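Local coordinates for protein TRAP-T family transporter, DctP (Periplasmic binding) subunit (Sulfitobacter sp. NAS-14.1, PDB 4PF8) that binds beta-D-galacturonate and, as the periplasmic solute-binding subunit of a TRAP transporter, probably delivers it to the membrane subunits, at residues I178-G183 against V301-K306; V166-M169 against F174-M177; V102-V107 against D316-F321; M188-V193 against A205-P210. All blocks are in the same frame, centred on the assembly; numbering follows the deposited sequence.

Contact 1. Residues I178-G183 against V301-K306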
loop_
_atom_site.group_PDB
_atom_site.type_symbol
_atom_site.label_atom_id
_atom_site.label_comp_id
_atom_site.label_asym_id
_atom_site.label_seq_id
_atom_site.Cartn_x
_atom_site.Cartn_y
_atom_site.Cartn_z
ATOM N N ILE A 178 -14.490 -3.257 -7.632
ATOM C CA ILE A 178 -15.750 -2.993 -6.944
ATOM C C ILE A 178 -16.928 -3.182 -7.905
ATOM O O ILE A 178 -17.956 -3.782 -7.545
ATOM C CB ILE A 178 -15.763 -1.573 -6.352
ATOM C CG1 ILE A 178 -14.667 -1.414 -5.317
ATOM C CG2 ILE A 178 -17.084 -1.247 -5.712
ATOM C CD1 ILE A 178 -14.710 -2.421 -4.248
ATOM N N GLU A 179 -16.793 -2.686 -9.128
ATOM C CA GLU A 179 -17.861 -2.810 -10.124
ATOM C C GLU A 179 -18.142 -4.276 -10.468
ATOM O O GLU A 179 -19.290 -4.669 -10.742
ATOM C CB GLU A 179 -17.506 -2.008 -11.393
ATOM C CG GLU A 179 -17.593 -0.521 -11.167
ATOM C CD GLU A 179 -17.373 0.311 -12.419
ATOM O OE1 GLU A 179 -17.606 1.535 -12.331
ATOM O OE2 GLU A 179 -16.962 -0.240 -13.471
ATOM N N SER A 180 -17.102 -5.101 -10.466
ATOM C CA SER A 180 -17.272 -6.507 -10.810
ATOM C C SER A 180 -18.116 -7.209 -9.756
ATOM O O SER A 180 -18.660 -8.286 -10.013
ATOM C CB SER A 180 -15.910 -7.175 -10.935
ATOM O OG SER A 180 -15.242 -6.734 -12.109
HETATM N N MSE A 181 -18.254 -6.610 -8.574
HETATM C CA MSE A 181 -19.154 -7.178 -7.561
HETATM C C MSE A 181 -20.422 -6.375 -7.401
HETATM O O MSE A 181 -21.203 -6.602 -6.473
HETATM C CB MSE A 181 -18.436 -7.299 -6.233
HETATM C CG MSE A 181 -17.286 -8.297 -6.300
HETATM SE SE MSE A 181 -16.414 -8.447 -4.605
HETATM C CE MSE A 181 -15.610 -6.768 -4.512
ATOM N N GLY A 182 -20.649 -5.445 -8.315
ATOM C CA GLY A 182 -21.877 -4.680 -8.337
ATOM C C GLY A 182 -21.891 -3.494 -7.387
ATOM O O GLY A 182 -22.947 -2.902 -7.166
ATOM N N GLY A 183 -20.729 -3.128 -6.856
ATOM C CA GLY A 183 -20.630 -1.968 -5.987
ATOM C C GLY A 183 -20.429 -0.697 -6.782
ATOM O O GLY A 183 -20.266 -0.724 -8.010
ATOM N N VAL A 301 -12.185 -12.396 -11.904
ATOM C CA VAL A 301 -11.626 -12.754 -13.199
ATOM C C VAL A 301 -11.670 -11.558 -14.179
ATOM O O VAL A 301 -10.702 -11.299 -14.895
ATOM C CB VAL A 301 -12.322 -13.994 -13.785
ATOM C CG1 VAL A 301 -12.019 -14.142 -15.278
ATOM C CG2 VAL A 301 -11.912 -15.240 -13.007
ATOM N N PRO A 302 -12.781 -10.803 -14.197
ATOM C CA PRO A 302 -12.868 -9.733 -15.203
ATOM C C PRO A 302 -11.827 -8.617 -15.049
ATOM O O PRO A 302 -11.441 -7.993 -16.035
ATOM C CB PRO A 302 -14.290 -9.189 -15.014
ATOM C CG PRO A 302 -15.057 -10.316 -14.428
ATOM C CD PRO A 302 -14.079 -11.077 -13.560
ATOM N N VAL A 303 -11.358 -8.393 -13.829
ATOM C CA VAL A 303 -10.335 -7.388 -13.578
ATOM C C VAL A 303 -9.053 -7.783 -14.302
ATOM O O VAL A 303 -8.385 -6.935 -14.875
ATOM C CB VAL A 303 -10.058 -7.250 -12.073
ATOM C CG1 VAL A 303 -8.958 -6.275 -11.835
ATOM C CG2 VAL A 303 -11.332 -6.827 -11.344
ATOM N N TYR A 304 -8.697 -9.062 -14.231
ATOM C CA TYR A 304 -7.524 -9.575 -14.951
ATOM C C TYR A 304 -7.728 -9.484 -16.454
ATOM O O TYR A 304 -6.847 -9.035 -17.194
ATOM C CB TYR A 304 -7.271 -11.036 -14.575
ATOM C CG TYR A 304 -6.566 -11.223 -13.238
ATOM C CD1 TYR A 304 -7.272 -11.180 -12.048
ATOM C CD2 TYR A 304 -5.202 -11.461 -13.179
ATOM C CE1 TYR A 304 -6.637 -11.350 -10.823
ATOM C CE2 TYR A 304 -4.561 -11.634 -11.962
ATOM C CZ TYR A 304 -5.284 -11.593 -10.790
ATOM O OH TYR A 304 -4.634 -11.767 -9.579
ATOM N N GLU A 305 -8.899 -9.914 -16.910
ATOM C CA GLU A 305 -9.183 -9.895 -18.339
ATOM C C GLU A 305 -9.069 -8.477 -18.878
ATOM O O GLU A 305 -8.497 -8.261 -19.937
ATOM C CB GLU A 305 -10.574 -10.460 -18.625
ATOM C CG GLU A 305 -10.749 -11.902 -18.190
ATOM C CD GLU A 305 -10.017 -12.883 -19.080
ATOM O OE1 GLU A 305 -9.370 -12.438 -20.054
ATOM O OE2 GLU A 305 -10.097 -14.102 -18.806
ATOM N N LYS A 306 -9.598 -7.517 -18.134
ATOM C CA LYS A 306 -9.600 -6.129 -18.563
ATOM C C LYS A 306 -8.189 -5.562 -18.593
ATOM O O LYS A 306 -7.776 -4.938 -19.557
ATOM C CB LYS A 306 -10.426 -5.275 -17.618
ATOM C CG LYS A 306 -10.667 -3.867 -18.173
ATOM C CD LYS A 306 -11.165 -2.925 -17.112
ATOM C CE LYS A 306 -12.289 -3.527 -16.311
ATOM N NZ LYS A 306 -12.764 -2.532 -15.337
#

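Contact 2. Residues V166-M169 against F174-M177. With GTR (beta-D-galactopyranuronic acid), chain D.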
loop_
_atom_site.group_PDB
_atom_site.type_symbol
_atom_site.label_atom_id
_atom_site.label_comp_id
_atom_site.label_asym_id
_atom_site.label_seq_id
_atom_site.Cartn_x
_atom_site.Cartn_y
_atom_site.Cartn_z
ATOM N N VAL A 166 -18.379 2.241 -2.051
ATOM C CA VAL A 166 -17.098 1.838 -1.490
ATOM C C VAL A 166 -16.013 2.792 -1.988
ATOM O O VAL A 166 -15.868 3.005 -3.186
ATOM C CB VAL A 166 -16.736 0.395 -1.918
ATOM C CG1 VAL A 166 -15.426 -0.043 -1.253
ATOM C CG2 VAL A 166 -17.853 -0.598 -1.548
ATOM N N ARG A 167 -15.269 3.367 -1.054
ATOM C CA ARG A 167 -14.114 4.179 -1.433
ATOM C C ARG A 167 -12.991 3.243 -1.854
ATOM O O ARG A 167 -12.784 2.199 -1.244
ATOM C CB ARG A 167 -13.638 5.034 -0.268
ATOM C CG ARG A 167 -12.345 5.763 -0.529
ATOM C CD ARG A 167 -11.137 4.943 -0.074
ATOM N NE ARG A 167 -9.889 5.660 -0.324
ATOM C CZ ARG A 167 -8.685 5.206 0.014
ATOM N NH1 ARG A 167 -8.533 4.036 0.623
ATOM N NH2 ARG A 167 -7.621 5.923 -0.260
ATOM N N VAL A 168 -12.268 3.646 -2.896
ATOM C CA VAL A 168 -11.065 2.959 -3.314
ATOM C C VAL A 168 -9.913 3.968 -3.444
ATOM O O VAL A 168 -10.144 5.181 -3.473
ATOM C CB VAL A 168 -11.265 2.236 -4.645
ATOM C CG1 VAL A 168 -12.284 1.118 -4.465
ATOM C CG2 VAL A 168 -11.691 3.180 -5.756
HETATM N N MSE A 169 -8.699 3.444 -3.501
HETATM C CA MSE A 169 -7.513 4.241 -3.825
HETATM C C MSE A 169 -7.542 4.676 -5.281
HETATM O O MSE A 169 -8.346 4.205 -6.083
HETATM C CB MSE A 169 -6.240 3.406 -3.638
HETATM C CG MSE A 169 -5.885 3.113 -2.259
HETATM SE SE MSE A 169 -4.109 2.305 -2.228
HETATM C CE MSE A 169 -4.532 0.434 -2.500
ATOM N N PHE A 174 -8.970 -0.731 -9.133
ATOM C CA PHE A 174 -9.826 -0.864 -7.961
ATOM C C PHE A 174 -11.278 -0.505 -8.247
ATOM O O PHE A 174 -12.197 -1.067 -7.638
ATOM C CB PHE A 174 -9.276 -0.038 -6.787
ATOM C CG PHE A 174 -7.847 -0.384 -6.450
ATOM C CD1 PHE A 174 -7.412 -1.703 -6.439
ATOM C CD2 PHE A 174 -6.929 0.600 -6.191
ATOM C CE1 PHE A 174 -6.099 -2.006 -6.150
ATOM C CE2 PHE A 174 -5.615 0.280 -5.931
ATOM C CZ PHE A 174 -5.217 -1.014 -5.891
ATOM N N VAL A 175 -11.490 0.415 -9.172
ATOM C CA VAL A 175 -12.836 0.723 -9.613
ATOM C C VAL A 175 -13.431 -0.540 -10.251
ATOM O O VAL A 175 -14.567 -0.931 -9.941
ATOM C CB VAL A 175 -12.822 1.891 -10.605
ATOM C CG1 VAL A 175 -14.200 2.083 -11.242
ATOM C CG2 VAL A 175 -12.373 3.153 -9.914
ATOM N N GLY A 176 -12.657 -1.192 -11.115
ATOM C CA GLY A 176 -13.096 -2.411 -11.775
ATOM C C GLY A 176 -13.399 -3.526 -10.783
ATOM O O GLY A 176 -14.346 -4.295 -10.949
HETATM N N MSE A 177 -12.599 -3.618 -9.735
HETATM C CA MSE A 177 -12.793 -4.623 -8.701
HETATM C C MSE A 177 -14.155 -4.475 -8.024
HETATM O O MSE A 177 -14.887 -5.454 -7.855
HETATM C CB MSE A 177 -11.667 -4.485 -7.679
HETATM C CG MSE A 177 -11.854 -5.218 -6.382
HETATM SE SE MSE A 177 -10.225 -4.961 -5.329
HETATM C CE MSE A 177 -9.048 -5.130 -6.805
HETATM C C1 GTR D . -2.747 1.897 3.307
HETATM C C2 GTR D . -1.421 2.228 2.706
HETATM C C3 GTR D . -1.405 3.722 2.435
HETATM C C4 GTR D . -2.520 4.121 1.478
HETATM C C5 GTR D . -3.820 3.656 2.129
HETATM C C6 GTR D . -5.002 3.922 1.204
HETATM O O1 GTR D . -2.854 0.457 3.534
HETATM O O2 GTR D . -0.399 1.897 3.684
HETATM O O3 GTR D . -0.157 4.004 1.766
HETATM O O4 GTR D . -2.310 3.425 0.238
HETATM O O5 GTR D . -3.781 2.248 2.439
HETATM O O6A GTR D . -5.945 3.089 1.278
HETATM O O6B GTR D . -5.033 4.991 0.553
#

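Contact 3. Residues V102-V107 against D316-F321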
loop_
_atom_site.group_PDB
_atom_site.type_symbol
_atom_site.label_atom_id
_atom_site.label_comp_id
_atom_site.label_asym_id
_atom_site.label_seq_id
_atom_site.Cartn_x
_atom_site.Cartn_y
_atom_site.Cartn_z
ATOM N N VAL A 102 0.837 -5.687 -9.040
ATOM C CA VAL A 102 0.679 -6.030 -7.621
ATOM C C VAL A 102 -0.662 -5.583 -7.060
ATOM O O VAL A 102 -1.033 -5.966 -5.950
ATOM C CB VAL A 102 1.807 -5.459 -6.720
ATOM C CG1 VAL A 102 3.142 -5.915 -7.230
ATOM C CG2 VAL A 102 1.713 -3.923 -6.627
ATOM N N SER A 103 -1.401 -4.797 -7.831
ATOM C CA SER A 103 -2.737 -4.353 -7.440
ATOM C C SER A 103 -3.855 -5.235 -7.990
ATOM O O SER A 103 -5.036 -4.916 -7.861
ATOM C CB SER A 103 -2.960 -2.916 -7.878
ATOM O OG SER A 103 -2.207 -2.058 -7.058
ATOM N N LEU A 104 -3.480 -6.343 -8.619
ATOM C CA LEU A 104 -4.484 -7.283 -9.095
ATOM C C LEU A 104 -4.984 -8.099 -7.912
ATOM O O LEU A 104 -4.207 -8.513 -7.083
ATOM C CB LEU A 104 -3.868 -8.184 -10.167
ATOM C CG LEU A 104 -3.621 -7.480 -11.506
ATOM C CD1 LEU A 104 -2.738 -8.330 -12.388
ATOM C CD2 LEU A 104 -4.940 -7.186 -12.223
ATOM N N PRO A 105 -6.302 -8.317 -7.828
ATOM C CA PRO A 105 -6.830 -9.006 -6.656
ATOM C C PRO A 105 -6.346 -10.456 -6.608
ATOM O O PRO A 105 -6.311 -11.137 -7.626
ATOM C CB PRO A 105 -8.359 -8.950 -6.843
ATOM C CG PRO A 105 -8.600 -8.440 -8.210
ATOM C CD PRO A 105 -7.331 -7.783 -8.720
ATOM N N PHE A 106 -5.957 -10.883 -5.417
ATOM C CA PHE A 106 -5.513 -12.247 -5.155
ATOM C C PHE A 106 -4.299 -12.665 -5.978
ATOM O O PHE A 106 -4.068 -13.855 -6.174
ATOM C CB PHE A 106 -6.673 -13.236 -5.371
ATOM C CG PHE A 106 -7.875 -12.966 -4.512
ATOM C CD1 PHE A 106 -7.859 -13.229 -3.156
ATOM C CD2 PHE A 106 -9.026 -12.427 -5.067
ATOM C CE1 PHE A 106 -8.981 -12.998 -2.354
ATOM C CE2 PHE A 106 -10.124 -12.190 -4.274
ATOM C CZ PHE A 106 -10.099 -12.476 -2.914
ATOM N N VAL A 107 -3.503 -11.705 -6.445
ATOM C CA VAL A 107 -2.363 -12.043 -7.292
ATOM C C VAL A 107 -1.273 -12.754 -6.476
ATOM O O VAL A 107 -0.576 -13.622 -7.002
ATOM C CB VAL A 107 -1.826 -10.793 -8.069
ATOM C CG1 VAL A 107 -1.010 -9.883 -7.177
ATOM C CG2 VAL A 107 -1.018 -11.218 -9.281
ATOM N N ASP A 316 3.458 -11.131 -19.668
ATOM C CA ASP A 316 4.572 -11.897 -19.113
ATOM C C ASP A 316 4.822 -11.547 -17.648
ATOM O O ASP A 316 5.002 -12.428 -16.813
ATOM C CB ASP A 316 5.845 -11.695 -19.942
ATOM C CG ASP A 316 5.774 -12.395 -21.284
ATOM O OD1 ASP A 316 4.866 -13.237 -21.460
ATOM O OD2 ASP A 316 6.620 -12.113 -22.158
ATOM N N LEU A 317 4.812 -10.259 -17.328
ATOM C CA LEU A 317 5.055 -9.830 -15.957
ATOM C C LEU A 317 3.949 -10.291 -15.013
ATOM O O LEU A 317 4.229 -10.699 -13.890
ATOM C CB LEU A 317 5.177 -8.314 -15.876
ATOM C CG LEU A 317 5.513 -7.814 -14.470
ATOM C CD1 LEU A 317 6.851 -8.340 -14.022
ATOM C CD2 LEU A 317 5.486 -6.301 -14.390
ATOM N N VAL A 318 2.698 -10.219 -15.457
ATOM C CA VAL A 318 1.589 -10.664 -14.618
ATOM C C VAL A 318 1.746 -12.147 -14.287
ATOM O O VAL A 318 1.535 -12.562 -13.153
ATOM C CB VAL A 318 0.225 -10.423 -15.280
ATOM C CG1 VAL A 318 -0.876 -11.118 -14.488
ATOM C CG2 VAL A 318 -0.067 -8.936 -15.369
ATOM N N ASN A 319 2.134 -12.946 -15.274
ATOM C CA ASN A 319 2.299 -14.382 -15.043
ATOM C C ASN A 319 3.479 -14.691 -14.127
ATOM O O ASN A 319 3.446 -15.643 -13.342
ATOM C CB ASN A 319 2.422 -15.118 -16.375
ATOM C CG ASN A 319 1.134 -15.078 -17.165
ATOM O OD1 ASN A 319 0.054 -15.048 -16.584
ATOM N ND2 ASN A 319 1.239 -15.065 -18.492
ATOM N N LEU A 320 4.518 -13.871 -14.212
ATOM C CA LEU A 320 5.618 -13.965 -13.274
ATOM C C LEU A 320 5.100 -13.948 -11.827
ATOM O O LEU A 320 5.627 -14.648 -10.962
ATOM C CB LEU A 320 6.597 -12.814 -13.520
ATOM C CG LEU A 320 7.987 -12.888 -12.902
ATOM C CD1 LEU A 320 8.691 -14.163 -13.326
ATOM C CD2 LEU A 320 8.799 -11.670 -13.322
ATOM N N PHE A 321 4.059 -13.157 -11.563
ATOM C CA PHE A 321 3.484 -13.092 -10.222
ATOM C C PHE A 321 2.408 -14.154 -9.991
ATOM O O PHE A 321 2.530 -14.977 -9.092
ATOM C CB PHE A 321 2.918 -11.692 -9.934
ATOM C CG PHE A 321 3.983 -10.666 -9.660
ATOM C CD1 PHE A 321 4.695 -10.099 -10.699
ATOM C CD2 PHE A 321 4.288 -10.290 -8.364
ATOM C CE1 PHE A 321 5.685 -9.166 -10.444
ATOM C CE2 PHE A 321 5.280 -9.364 -8.113
ATOM C CZ PHE A 321 5.973 -8.802 -9.151
HETATM O O HOH W 1 1.065 -15.905 -6.938
#

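Contact 4. Residues M188-V193 against A205-P210. With GTR (beta-D-galactopyranuronic acid), chain D.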
loop_
_atom_site.group_PDB
_atom_site.type_symbol
_atom_site.label_atom_id
_atom_site.label_comp_id
_atom_site.label_asym_id
_atom_site.label_seq_id
_atom_site.Cartn_x
_atom_site.Cartn_y
_atom_site.Cartn_z
HETATM N N MSE A 188 -10.814 8.157 -3.793
HETATM C CA MSE A 188 -10.736 9.259 -2.838
HETATM C C MSE A 188 -9.424 9.156 -2.071
HETATM O O MSE A 188 -9.006 8.071 -1.658
HETATM C CB MSE A 188 -11.900 9.190 -1.845
HETATM C CG MSE A 188 -11.947 10.312 -0.826
HETATM SE SE MSE A 188 -13.452 10.016 0.401
HETATM C CE MSE A 188 -14.606 9.312 -0.860
ATOM N N ALA A 189 -8.773 10.296 -1.867
ATOM C CA ALA A 189 -7.593 10.337 -1.012
ATOM C C ALA A 189 -7.842 9.762 0.377
ATOM O O ALA A 189 -8.908 9.958 0.980
ATOM C CB ALA A 189 -7.081 11.778 -0.909
ATOM N N PHE A 190 -6.846 9.056 0.899
ATOM C CA PHE A 190 -6.948 8.353 2.181
ATOM C C PHE A 190 -7.400 9.262 3.326
ATOM O O PHE A 190 -8.206 8.860 4.145
ATOM C CB PHE A 190 -5.588 7.719 2.498
ATOM C CG PHE A 190 -5.574 6.743 3.642
ATOM C CD1 PHE A 190 -6.445 5.674 3.696
ATOM C CD2 PHE A 190 -4.607 6.853 4.601
ATOM C CE1 PHE A 190 -6.382 4.772 4.734
ATOM C CE2 PHE A 190 -4.504 5.916 5.631
ATOM C CZ PHE A 190 -5.408 4.880 5.688
ATOM N N ALA A 191 -6.891 10.492 3.381
ATOM C CA ALA A 191 -7.165 11.385 4.490
ATOM C C ALA A 191 -8.633 11.807 4.553
ATOM O O ALA A 191 -9.086 12.237 5.613
ATOM C CB ALA A 191 -6.266 12.630 4.388
ATOM N N GLU A 192 -9.383 11.667 3.455
ATOM C CA GLU A 192 -10.776 12.108 3.411
ATOM C C GLU A 192 -11.754 10.991 3.769
ATOM O O GLU A 192 -12.955 11.219 3.944
ATOM C CB GLU A 192 -11.079 12.679 2.022
ATOM C CG GLU A 192 -10.049 13.732 1.574
ATOM C CD GLU A 192 -9.839 14.856 2.573
ATOM O OE1 GLU A 192 -8.690 15.072 3.014
ATOM O OE2 GLU A 192 -10.814 15.543 2.934
ATOM N N VAL A 193 -11.248 9.778 3.909
ATOM C CA VAL A 193 -12.138 8.632 4.075
ATOM C C VAL A 193 -12.929 8.689 5.396
ATOM O O VAL A 193 -14.123 8.393 5.421
ATOM C CB VAL A 193 -11.351 7.322 3.983
ATOM C CG1 VAL A 193 -12.247 6.121 4.267
ATOM C CG2 VAL A 193 -10.686 7.192 2.587
ATOM N N ALA A 205 -14.991 0.994 2.878
ATOM C CA ALA A 205 -13.724 1.036 2.184
ATOM C C ALA A 205 -13.037 -0.305 2.406
ATOM O O ALA A 205 -13.669 -1.272 2.825
ATOM C CB ALA A 205 -12.886 2.222 2.741
ATOM N N GLU A 206 -11.741 -0.399 2.119
ATOM C CA GLU A 206 -11.029 -1.657 2.350
ATOM C C GLU A 206 -9.580 -1.337 2.699
ATOM O O GLU A 206 -8.993 -0.421 2.158
ATOM C CB GLU A 206 -11.113 -2.589 1.146
ATOM C CG GLU A 206 -11.019 -1.913 -0.194
ATOM C CD GLU A 206 -9.601 -1.698 -0.639
ATOM O OE1 GLU A 206 -9.255 -0.539 -1.013
ATOM O OE2 GLU A 206 -8.816 -2.675 -0.595
ATOM N N ASN A 207 -9.043 -2.081 3.647
ATOM C CA ASN A 207 -7.690 -1.858 4.112
ATOM C C ASN A 207 -7.250 -2.930 5.078
ATOM O O ASN A 207 -8.041 -3.776 5.476
ATOM C CB ASN A 207 -7.524 -0.471 4.728
ATOM C CG ASN A 207 -6.270 0.197 4.253
ATOM O OD1 ASN A 207 -5.182 -0.383 4.371
ATOM N ND2 ASN A 207 -6.400 1.402 3.677
ATOM N N ASN A 208 -5.968 -2.888 5.433
ATOM C CA ASN A 208 -5.394 -3.789 6.418
ATOM C C ASN A 208 -5.781 -3.340 7.827
ATOM O O ASN A 208 -6.358 -2.260 8.029
ATOM C CB ASN A 208 -3.863 -3.856 6.228
ATOM C CG ASN A 208 -3.200 -2.473 6.320
ATOM O OD1 ASN A 208 -3.499 -1.705 7.229
ATOM N ND2 ASN A 208 -2.277 -2.174 5.398
ATOM N N PRO A 209 -5.549 -4.217 8.818
ATOM C CA PRO A 209 -6.090 -3.878 10.134
ATOM C C PRO A 209 -5.441 -2.633 10.765
ATOM O O PRO A 209 -6.153 -1.797 11.322
ATOM C CB PRO A 209 -5.856 -5.167 10.943
ATOM C CG PRO A 209 -5.893 -6.251 9.881
ATOM C CD PRO A 209 -5.189 -5.640 8.708
ATOM N N PRO A 210 -4.122 -2.458 10.633
ATOM C CA PRO A 210 -3.570 -1.232 11.229
ATOM C C PRO A 210 -4.087 0.081 10.613
ATOM O O PRO A 210 -4.249 1.081 11.311
ATOM C CB PRO A 210 -2.066 -1.400 11.004
ATOM C CG PRO A 210 -1.866 -2.902 11.002
ATOM C CD PRO A 210 -3.055 -3.380 10.205
HETATM C C1 GTR D . -2.747 1.897 3.307
HETATM C C2 GTR D . -1.421 2.228 2.706
HETATM C C3 GTR D . -1.405 3.722 2.435
HETATM C C4 GTR D . -2.520 4.121 1.478
HETATM C C5 GTR D . -3.820 3.656 2.129
HETATM C C6 GTR D . -5.002 3.922 1.204
HETATM O O1 GTR D . -2.854 0.457 3.534
HETATM O O2 GTR D . -0.399 1.897 3.684
HETATM O O3 GTR D . -0.157 4.004 1.766
HETATM O O4 GTR D . -2.310 3.425 0.238
HETATM O O5 GTR D . -3.781 2.248 2.439
HETATM O O6A GTR D . -5.945 3.089 1.278
HETATM O O6B GTR D . -5.033 4.991 0.553
#

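Contact 1. Residues I178-G183 against V301-K306
Ser180 OG is hydrogen-bonded to Gly176 O and, across the contact, rests 3.9 Å from Pro302 CB and 4.0 Å from Val303 CG2. Both distances to carbon are van der Waals in length and no hydrogen bond joins the segments, so the 104 Å² buried here records a hydroxyl resting on the flank of a helix. The rotamer explains the double role. With OG anti to the carbonyl carbon and beside the backbone N (chi1 -72°), the hydroxyl turns back along helix 172-179 to a carbonyl four residues earlier. Val303 answers with CG2, the methyl beside its own backbone N. A Schellman motif ends the helix, with Gly182 as its positive-phi C-prime residue: Gly183 N bonds Ile178 O at 2.9 Å, and Gly182 N bonds Glu179 O. Ile178 O also accepts from Met181 N at 3.0 Å, the two donors arriving from opposite faces of its plane. Around this junction of helices 172-179 and 301-310, Ile178 packs on strands 165-168 and 146-150, Met181 reaches helix 293-299, and Tyr304 turns to the 102-107 loop.

Contact 2. Residues V166-M169 against F174-M177
Met169, a selenomethionine, touches a phenyl ring and the bound sugar acid with neighbouring atoms of one side chain: CE lies 3.6 Å from Phe174 CE2, and SE 3.3 Å from O4 of the galacturonate. The bend at chi3 (-87°) makes this possible, turning CE to the ring while SE stays beside the ligand. Nearer the backbone, Met169 CB rests 3.9 Å from Phe174 CD2, and the two side chains cross at a slant. Val168 meets the helix at its first side-chain atom, its CB 3.7 Å from Phe174 CB, and its CG2 reaches Val175 CG2 at 4.2 Å. These apolar contacts seat helix 172-179 on strand 165-168, the first two elements of a beta-alpha-beta unit completed by strand 184-187. Arg167, between Val166 and Val168, is directed to the pocket instead. Its NH1 donates to ligand O6A at 2.8 Å and its NH2 to O6B at 2.9 Å, with N-H...O angles of 178° and 177°; the carboxylate thus meets the guanidinium edge, consistent with the arginine-carboxylate pairing of TRAP binding proteins. A leucine in its place would have no side-chain N-H to offer and is likely to leave both carboxylate oxygens without these partners and Met188 O without the NE donor. Met169 N lies over the centre of one guanidinium face, and Arg146 NH2 also bonds the ligand.

Contact 3. Residues V102-V107 against D316-F321
Leu104 and Val107, the first and last residues of a type II beta turn, rest on Val318 and Phe321 of helix 315-322, the last helix of the chain. Pro105 and Phe106 fill the turn's central positions, and its closing bond, Val107 N to Leu104 O, is weak at 3.3 Å. The direct side-chain contacts are all apolar. Leu104 CD1 sits evenly against both methyls of Val318, 4.0 Å from CG1 and from CG2, the two side chains crossing at about a right angle. With Val107 CG1 between the backbone N and the carbonyl carbon (chi1 77°), CG2 falls anti to N and meets Phe321 CB at 4.0 Å. Two residues before the turn, Val102 CG1 approaches Phe321 CE2 at 4.2 Å, obliquely to the ring. All five residues are buried, and 214 Å² is lost between the segments. Pro122 and Leu126 of helix 121-132 also pack on Phe321, while Pro105 O takes a hydrogen bond from Tyr304 OH, so the loop is wedged among several helices. The polar part involves a water: the carbonyl oxygens Val107 O and Phe321 O stand 4.0 Å apart, and one water lies within hydrogen-bonding distance of both, 2.8 Å from Val107 O and 2.8 Å from Phe321 O.

Contact 4. Residues M188-V193 against A205-P210
The side chains of Phe190 and Asn207 cross at about a right angle, while the planes of ring and amide are turned 49° from each other, with Phe190 CE1 3.5 Å from Asn207 ND2. The approach is oblique to the ring, and both side chains serve the galacturonate. One face of Phe190 lies under the sugar: ligand C5 stands 3.6 Å above the ring plane, over its centre, with its C-H directed at the ring, a CH-pi contact. A chi1 of -169° swings the ring to the side opposite the backbone N, and CD1 comes 3.4 Å from C6 of the acid. Cutting the side chain back to an alanine is likely to strip C5 and C6 of their aromatic cover on this side and to open a gap beside the Asn207 amide. That amide uses both ends: OD1 accepts from ligand O1 at 2.6 Å, and ND2 donates to ring oxygen O5 at 3.0 Å (162°). Asn208 N also donates to OD1, at 2.8 Å, in the carbonyl plane and on a lone pair. With OD1 gripped by two donors and ND2 used by the sugar, the amide's rotation is well fixed. Asn208 then N-caps helix 209-214 through OD1 to Ser211 N, while its ND2 bonds Ala143 O. Away from the sugar, Val193 CG1 packs on Ala205 CB at 4.2 Å, tying helix 193-198 to the edge strand 204-207. An aromatic face against the sugar carbons, with a planar amide reading its oxygens, is characteristic of carbohydrate-binding sites, here one in a periplasmic solute-binding protein.

Overall arrangement
Contacts 2 and 4 are buried and share the ligand: 166-169 supplies the carboxylate clamp, 188-193 and 205-210 the aromatic face and amide. They also join directly, since Arg167 NE and Val168 O both bond to Met188. Contact 1, about 20 Å from the chain centre and only partly buried, uses the far end of the same helix 172-179 as contact 2. Contact 3 is buried but apolar, with a water between two carbonyls, and touches no ligand atom; Tyr304 couples it to contact 1 and Ser103 couples it to contact 2. Directional bonding to the sugar acid thus gathers in contacts 2 and 4, whereas contacts 1 and 3 join distant segments mainly by van der Waals packing.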